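Local coordinates for hypothetical protein Atu0741 (PDB 1ZHV) that is of unknown function but carries two domains of the ACT clan, a fold that in many relatives serves as a regulatory, small-molecule-binding module, at residues A[5-10]-A[66-71]; A[14-19]-A[54-59]. All blocks are in the same frame, centred on the assembly; numbering follows the deposited sequence.

Interaction 1. Residues A[5-10]-A[66-71]; sequences KLKILN and KFQGPF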
loop_
_atom_site.group_PDB
_atom_site.type_symbol
_atom_site.label_atom_id
_atom_site.label_comp_id
_atom_site.label_asym_id
_atom_site.label_seq_id
_atom_site.Cartn_x
_atom_site.Cartn_y
_atom_site.Cartn_z
ATOM N N LYS A 5 -13.640 -0.137 5.075
ATOM C CA LYS A 5 -13.089 -1.305 5.741
ATOM C C LYS A 5 -11.709 -1.531 5.132
ATOM O O LYS A 5 -11.580 -1.665 3.913
ATOM C CB LYS A 5 -13.985 -2.520 5.488
ATOM C CG LYS A 5 -15.388 -2.382 6.067
ATOM C CD LYS A 5 -16.401 -3.204 5.280
ATOM C CE LYS A 5 -16.606 -2.614 3.887
ATOM N NZ LYS A 5 -17.585 -3.379 3.064
ATOM N N LEU A 6 -10.677 -1.538 5.969
ATOM C CA LEU A 6 -9.318 -1.752 5.485
ATOM C C LEU A 6 -8.740 -3.037 6.049
ATOM O O LEU A 6 -8.777 -3.274 7.256
ATOM C CB LEU A 6 -8.407 -0.576 5.854
ATOM C CG LEU A 6 -8.762 0.777 5.233
ATOM C CD1 LEU A 6 -9.772 1.494 6.117
ATOM C CD2 LEU A 6 -7.498 1.616 5.089
ATOM N N LYS A 7 -8.189 -3.860 5.167
ATOM C CA LYS A 7 -7.616 -5.136 5.565
ATOM C C LYS A 7 -6.104 -5.106 5.412
ATOM O O LYS A 7 -5.582 -4.887 4.320
ATOM C CB LYS A 7 -8.207 -6.246 4.695
ATOM C CG LYS A 7 -7.690 -7.635 4.993
ATOM C CD LYS A 7 -8.285 -8.648 4.030
ATOM C CE LYS A 7 -7.808 -10.054 4.357
ATOM N NZ LYS A 7 -8.370 -11.062 3.414
ATOM N N ILE A 8 -5.395 -5.336 6.509
ATOM C CA ILE A 8 -3.947 -5.316 6.444
ATOM C C ILE A 8 -3.437 -6.567 5.736
ATOM O O ILE A 8 -4.068 -7.627 5.791
ATOM C CB ILE A 8 -3.339 -5.228 7.871
ATOM C CG1 ILE A 8 -1.881 -4.774 7.795
ATOM C CG2 ILE A 8 -3.413 -6.589 8.561
ATOM C CD1 ILE A 8 -1.272 -4.453 9.144
ATOM N N LEU A 9 -2.321 -6.423 5.029
ATOM C CA LEU A 9 -1.691 -7.553 4.358
ATOM C C LEU A 9 -0.456 -7.920 5.166
ATOM O O LEU A 9 0.154 -7.066 5.817
ATOM C CB LEU A 9 -1.262 -7.202 2.922
ATOM C CG LEU A 9 -2.309 -7.118 1.811
ATOM C CD1 LEU A 9 -3.259 -5.957 2.072
ATOM C CD2 LEU A 9 -1.599 -6.926 0.475
ATOM N N ASN A 10 -0.101 -9.198 5.120
ATOM C CA ASN A 10 1.074 -9.694 5.814
ATOM C C ASN A 10 2.313 -9.311 5.010
ATOM O O ASN A 10 2.221 -9.082 3.801
ATOM C CB ASN A 10 1.016 -11.222 5.943
ATOM C CG ASN A 10 2.201 -11.778 6.698
ATOM O OD1 ASN A 10 2.452 -11.386 7.835
ATOM N ND2 ASN A 10 2.944 -12.680 6.069
ATOM N N LYS A 66 -5.609 -3.250 2.049
ATOM C CA LYS A 66 -6.511 -3.352 0.915
ATOM C C LYS A 66 -7.834 -2.701 1.298
ATOM O O LYS A 66 -8.328 -2.915 2.407
ATOM C CB LYS A 66 -6.768 -4.820 0.570
ATOM C CG LYS A 66 -7.753 -5.015 -0.578
ATOM C CD LYS A 66 -8.041 -6.490 -0.788
ATOM C CE LYS A 66 -9.018 -7.002 0.247
ATOM N NZ LYS A 66 -10.371 -6.412 0.036
ATOM N N PHE A 67 -8.388 -1.878 0.408
ATOM C CA PHE A 67 -9.698 -1.274 0.662
ATOM C C PHE A 67 -10.643 -2.441 0.351
ATOM O O PHE A 67 -10.617 -2.981 -0.759
ATOM C CB PHE A 67 -9.984 -0.117 -0.303
ATOM C CG PHE A 67 -9.311 1.185 0.061
ATOM C CD1 PHE A 67 -7.952 1.241 0.343
ATOM C CD2 PHE A 67 -10.038 2.372 0.055
ATOM C CE1 PHE A 67 -7.330 2.461 0.607
ATOM C CE2 PHE A 67 -9.428 3.592 0.317
ATOM C CZ PHE A 67 -8.069 3.640 0.594
ATOM N N GLN A 68 -11.476 -2.811 1.321
ATOM C CA GLN A 68 -12.382 -3.959 1.198
ATOM C C GLN A 68 -13.829 -3.867 0.718
ATOM O O GLN A 68 -14.461 -2.802 0.692
ATOM C CB GLN A 68 -12.423 -4.697 2.527
ATOM C CG GLN A 68 -11.199 -5.499 2.857
ATOM C CD GLN A 68 -11.349 -6.191 4.189
ATOM O OE1 GLN A 68 -11.472 -5.540 5.221
ATOM N NE2 GLN A 68 -11.353 -7.516 4.175
ATOM N N GLY A 69 -14.318 -5.060 0.369
ATOM C CA GLY A 69 -15.678 -5.285 -0.091
ATOM C C GLY A 69 -16.198 -4.462 -1.252
ATOM O O GLY A 69 -15.480 -3.619 -1.804
ATOM N N PRO A 70 -17.473 -4.698 -1.653
ATOM C CA PRO A 70 -18.114 -3.975 -2.755
ATOM C C PRO A 70 -18.112 -2.482 -2.462
ATOM O O PRO A 70 -18.138 -2.078 -1.297
ATOM C CB PRO A 70 -19.547 -4.514 -2.739
ATOM C CG PRO A 70 -19.417 -5.874 -2.235
ATOM C CD PRO A 70 -18.432 -5.673 -1.091
ATOM N N PHE A 71 -18.096 -1.659 -3.502
ATOM C CA PHE A 71 -18.108 -0.220 -3.285
ATOM C C PHE A 71 -19.343 0.463 -3.866
ATOM O O PHE A 71 -19.270 1.142 -4.894
ATOM C CB PHE A 71 -16.845 0.430 -3.864
ATOM C CG PHE A 71 -15.581 0.052 -3.149
ATOM C CD1 PHE A 71 -15.378 0.421 -1.823
ATOM C CD2 PHE A 71 -14.591 -0.675 -3.802
ATOM C CE1 PHE A 71 -14.210 0.067 -1.154
ATOM C CE2 PHE A 71 -13.418 -1.035 -3.143
ATOM C CZ PHE A 71 -13.226 -0.662 -1.818
HETATM O O HOH W 1 -15.058 -0.448 2.383
#
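A short antiparallel strand pairing joins the first strand of the chain, 5-8, to the far end of the long strand 57-67. Lys-7 and Lys-66 form a hydrogen-bonded pair: Lys-7 N donates to Lys-66 O at 2.9 Å, and Lys-66 N donates to Lys-7 O at 2.8 Å, both almost straight and both in the carbonyl plane. Two residues along, Gln-68 N donates to Lys-5 O at 2.8 Å, nearly along the C=O axis. Beyond that bond the strands part, and a water takes over, accepting from Lys-5 N and donating to Gln-68 O.

Leu-6 and Phe-67, the non-hydrogen-bonded pair between, turn their side chains to the buried face of the sheet, where both meet Val-82 of helix 78-87, the helix-on-sheet layering expected of an ACT-like fold. Lys-7 and Lys-66 take the other face. There the extended chain of Lys-7, CG anti to its backbone N (chi1 180°), crosses Gln-68 at about a right angle, its CG 3.8 Å from Gln-68 NE2. Lys-66 bends at its last two torsions, leaving its NZ 6.1 Å from NZ of Lys-7. Leu-9 CD1 comes across Lys-66, 4.0 Å from its CB.

Interaction 2. Residues A[14-19]-A[54-59]; sequences GIARLS and QDVRVD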
loop_
_atom_site.group_PDB
_atom_site.type_symbol
_atom_site.label_atom_id
_atom_site.label_comp_id
_atom_site.label_asym_id
_atom_site.label_seq_id
_atom_site.Cartn_x
_atom_site.Cartn_y
_atom_site.Cartn_z
ATOM N N GLY A 14 8.434 -2.851 -0.091
ATOM C CA GLY A 14 9.402 -1.834 -0.447
ATOM C C GLY A 14 9.048 -1.274 -1.808
ATOM O O GLY A 14 8.352 -1.931 -2.582
ATOM N N ILE A 15 9.510 -0.058 -2.089
ATOM C CA ILE A 15 9.261 0.594 -3.372
ATOM C C ILE A 15 10.600 0.682 -4.095
ATOM O O ILE A 15 11.468 1.473 -3.713
ATOM C CB ILE A 15 8.742 2.031 -3.196
ATOM C CG1 ILE A 15 7.677 2.088 -2.097
ATOM C CG2 ILE A 15 8.191 2.534 -4.519
ATOM C CD1 ILE A 15 6.460 1.271 -2.364
ATOM N N ALA A 16 10.772 -0.131 -5.129
ATOM C CA ALA A 16 12.023 -0.116 -5.869
ATOM C C ALA A 16 11.997 0.813 -7.066
ATOM O O ALA A 16 10.953 1.030 -7.677
ATOM C CB ALA A 16 12.385 -1.525 -6.319
ATOM N N ARG A 17 13.148 1.393 -7.393
ATOM C CA ARG A 17 13.204 2.253 -8.561
ATOM C C ARG A 17 14.221 1.705 -9.550
ATOM O O ARG A 17 15.400 1.557 -9.228
ATOM C CB ARG A 17 13.555 3.704 -8.222
ATOM C CG ARG A 17 13.319 4.580 -9.450
ATOM C CD ARG A 17 13.944 5.956 -9.464
ATOM N NE ARG A 17 13.690 6.553 -10.777
ATOM C CZ ARG A 17 14.064 7.773 -11.152
ATOM N NH1 ARG A 17 14.722 8.561 -10.312
ATOM N NH2 ARG A 17 13.771 8.209 -12.371
ATOM N N LEU A 18 13.743 1.403 -10.755
ATOM C CA LEU A 18 14.574 0.867 -11.832
ATOM C C LEU A 18 14.597 1.844 -12.993
ATOM O O LEU A 18 13.846 2.819 -12.997
ATOM C CB LEU A 18 14.015 -0.465 -12.337
ATOM C CG LEU A 18 14.315 -1.692 -11.478
ATOM C CD1 LEU A 18 13.551 -1.520 -10.191
ATOM C CD2 LEU A 18 13.922 -3.010 -12.170
ATOM N N SER A 19 15.447 1.562 -13.980
ATOM C CA SER A 19 15.578 2.394 -15.173
ATOM C C SER A 19 14.283 2.410 -15.985
ATOM O O SER A 19 13.640 1.376 -16.178
ATOM C CB SER A 19 16.734 1.878 -16.050
ATOM O OG SER A 19 16.871 2.645 -17.237
ATOM N N GLN A 54 19.836 -6.374 -3.726
ATOM C CA GLN A 54 20.683 -5.362 -3.091
ATOM C C GLN A 54 21.316 -4.369 -4.069
ATOM O O GLN A 54 21.913 -3.379 -3.647
ATOM C CB GLN A 54 21.797 -6.043 -2.292
ATOM C CG GLN A 54 21.305 -6.921 -1.153
ATOM C CD GLN A 54 20.479 -6.146 -0.133
ATOM O OE1 GLN A 54 20.329 -4.927 -0.234
ATOM N NE2 GLN A 54 19.942 -6.850 0.854
ATOM N N ASP A 55 21.203 -4.638 -5.368
ATOM C CA ASP A 55 21.766 -3.755 -6.391
ATOM C C ASP A 55 20.698 -2.813 -6.955
ATOM O O ASP A 55 20.928 -2.145 -7.964
ATOM C CB ASP A 55 22.389 -4.591 -7.522
ATOM C CG ASP A 55 21.348 -5.306 -8.366
ATOM O OD1 ASP A 55 20.288 -5.653 -7.814
ATOM O OD2 ASP A 55 21.594 -5.539 -9.574
ATOM N N VAL A 56 19.533 -2.760 -6.303
ATOM C CA VAL A 56 18.438 -1.891 -6.753
ATOM C C VAL A 56 18.064 -0.823 -5.718
ATOM O O VAL A 56 17.976 -1.101 -4.518
ATOM C CB VAL A 56 17.161 -2.728 -7.109
ATOM C CG1 VAL A 56 16.010 -1.814 -7.493
ATOM C CG2 VAL A 56 17.465 -3.686 -8.259
ATOM N N ARG A 57 17.867 0.406 -6.190
ATOM C CA ARG A 57 17.478 1.502 -5.312
ATOM C C ARG A 57 16.106 1.177 -4.757
ATOM O O ARG A 57 15.219 0.731 -5.488
ATOM C CB ARG A 57 17.444 2.830 -6.074
ATOM C CG ARG A 57 18.829 3.403 -6.344
ATOM C CD ARG A 57 18.766 4.895 -6.639
ATOM N NE ARG A 57 18.045 5.191 -7.873
ATOM C CZ ARG A 57 18.417 4.759 -9.074
ATOM N NH1 ARG A 57 19.505 4.008 -9.206
ATOM N NH2 ARG A 57 17.706 5.081 -10.146
ATOM N N VAL A 58 15.922 1.403 -3.465
ATOM C CA VAL A 58 14.651 1.076 -2.852
ATOM C C VAL A 58 14.327 1.913 -1.630
ATOM O O VAL A 58 15.213 2.349 -0.898
ATOM C CB VAL A 58 14.617 -0.430 -2.453
ATOM C CG1 VAL A 58 15.649 -0.713 -1.374
ATOM C CG2 VAL A 58 13.224 -0.819 -1.983
ATOM N N ASP A 59 13.035 2.150 -1.444
ATOM C CA ASP A 59 12.511 2.889 -0.303
ATOM C C ASP A 59 11.820 1.752 0.450
ATOM O O ASP A 59 10.676 1.407 0.155
ATOM C CB ASP A 59 11.491 3.925 -0.780
ATOM C CG ASP A 59 11.024 4.841 0.332
ATOM O OD1 ASP A 59 10.980 4.383 1.486
ATOM O OD2 ASP A 59 10.686 6.012 0.049
HETATM O O HOH W 2 17.907 0.730 -9.177
#
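Three backbone hydrogen bonds tie strand 14-18 to the start of strand 57-67, antiparallel with 152° between their directions. Ile-15 and Asp-59 bond both ways, Ile-15 N to Asp-59 O at 2.9 Å and Asp-59 N to Ile-15 O at 2.8 Å; Arg-17 N then gives to Arg-57 O at 2.9 Å. All three donors stand above the plane of the carbonyl they meet. On the other side of the Arg-17/Arg-57 pair a water stands in for the direct bond, donating to Arg-17 O and accepting from Arg-57 N.

Apolar contact gathers round Val-56. Its CG1, anti to the backbone N (chi1 177°), touches both Leu-18 CD1 at 3.7 Å and Ala-16 CB at 3.8 Å. Val-58 lies on the same face as Ala-16, its CG2 more loosely placed at 4.5 Å from Ala-16 CB.

On the other face two arginines run side by side, pointing the same way. Arg-17 is extended and Arg-57 bends at chi3, so their guanidinium planes stand 77° apart; NE of Arg-17 and NH2 of Arg-57 are like charges 4.3 Å apart. NH2 of Arg-17 hydrogen-bonds to the backbone O of Asp-41, while Asp-59 turns its carboxylate to a salt bridge with Arg-107.

Strand 43-48 pairs with the far edge of strand 14-18, so the latter runs between two antiparallel partners, with Leu-18 also packing on Leu-43 and Ile-45.

Overall arrangement
Interactions 1 and 2 use the two ends of one long strand, 57-67, with their centres about 26 Å apart and on opposite sides of the chain's centre. Strands 5-8 and 13-18, consecutive in the chain, both pair antiparallel with it. Segments 14-19 and 54-59 both fall between 5-10 and 66-71 in the chain, which nests interaction 2 inside the loop that interaction 1 closes. The shared strand brings 5-8 and 13-18 into one sheet, consistent with the tandem of ACT-like units that two ACT-clan families in the sequence suggest. Apart from adjoining in sequence, the segments of the two contacts do not touch. With the function unknown, neither contact can be tied to a site.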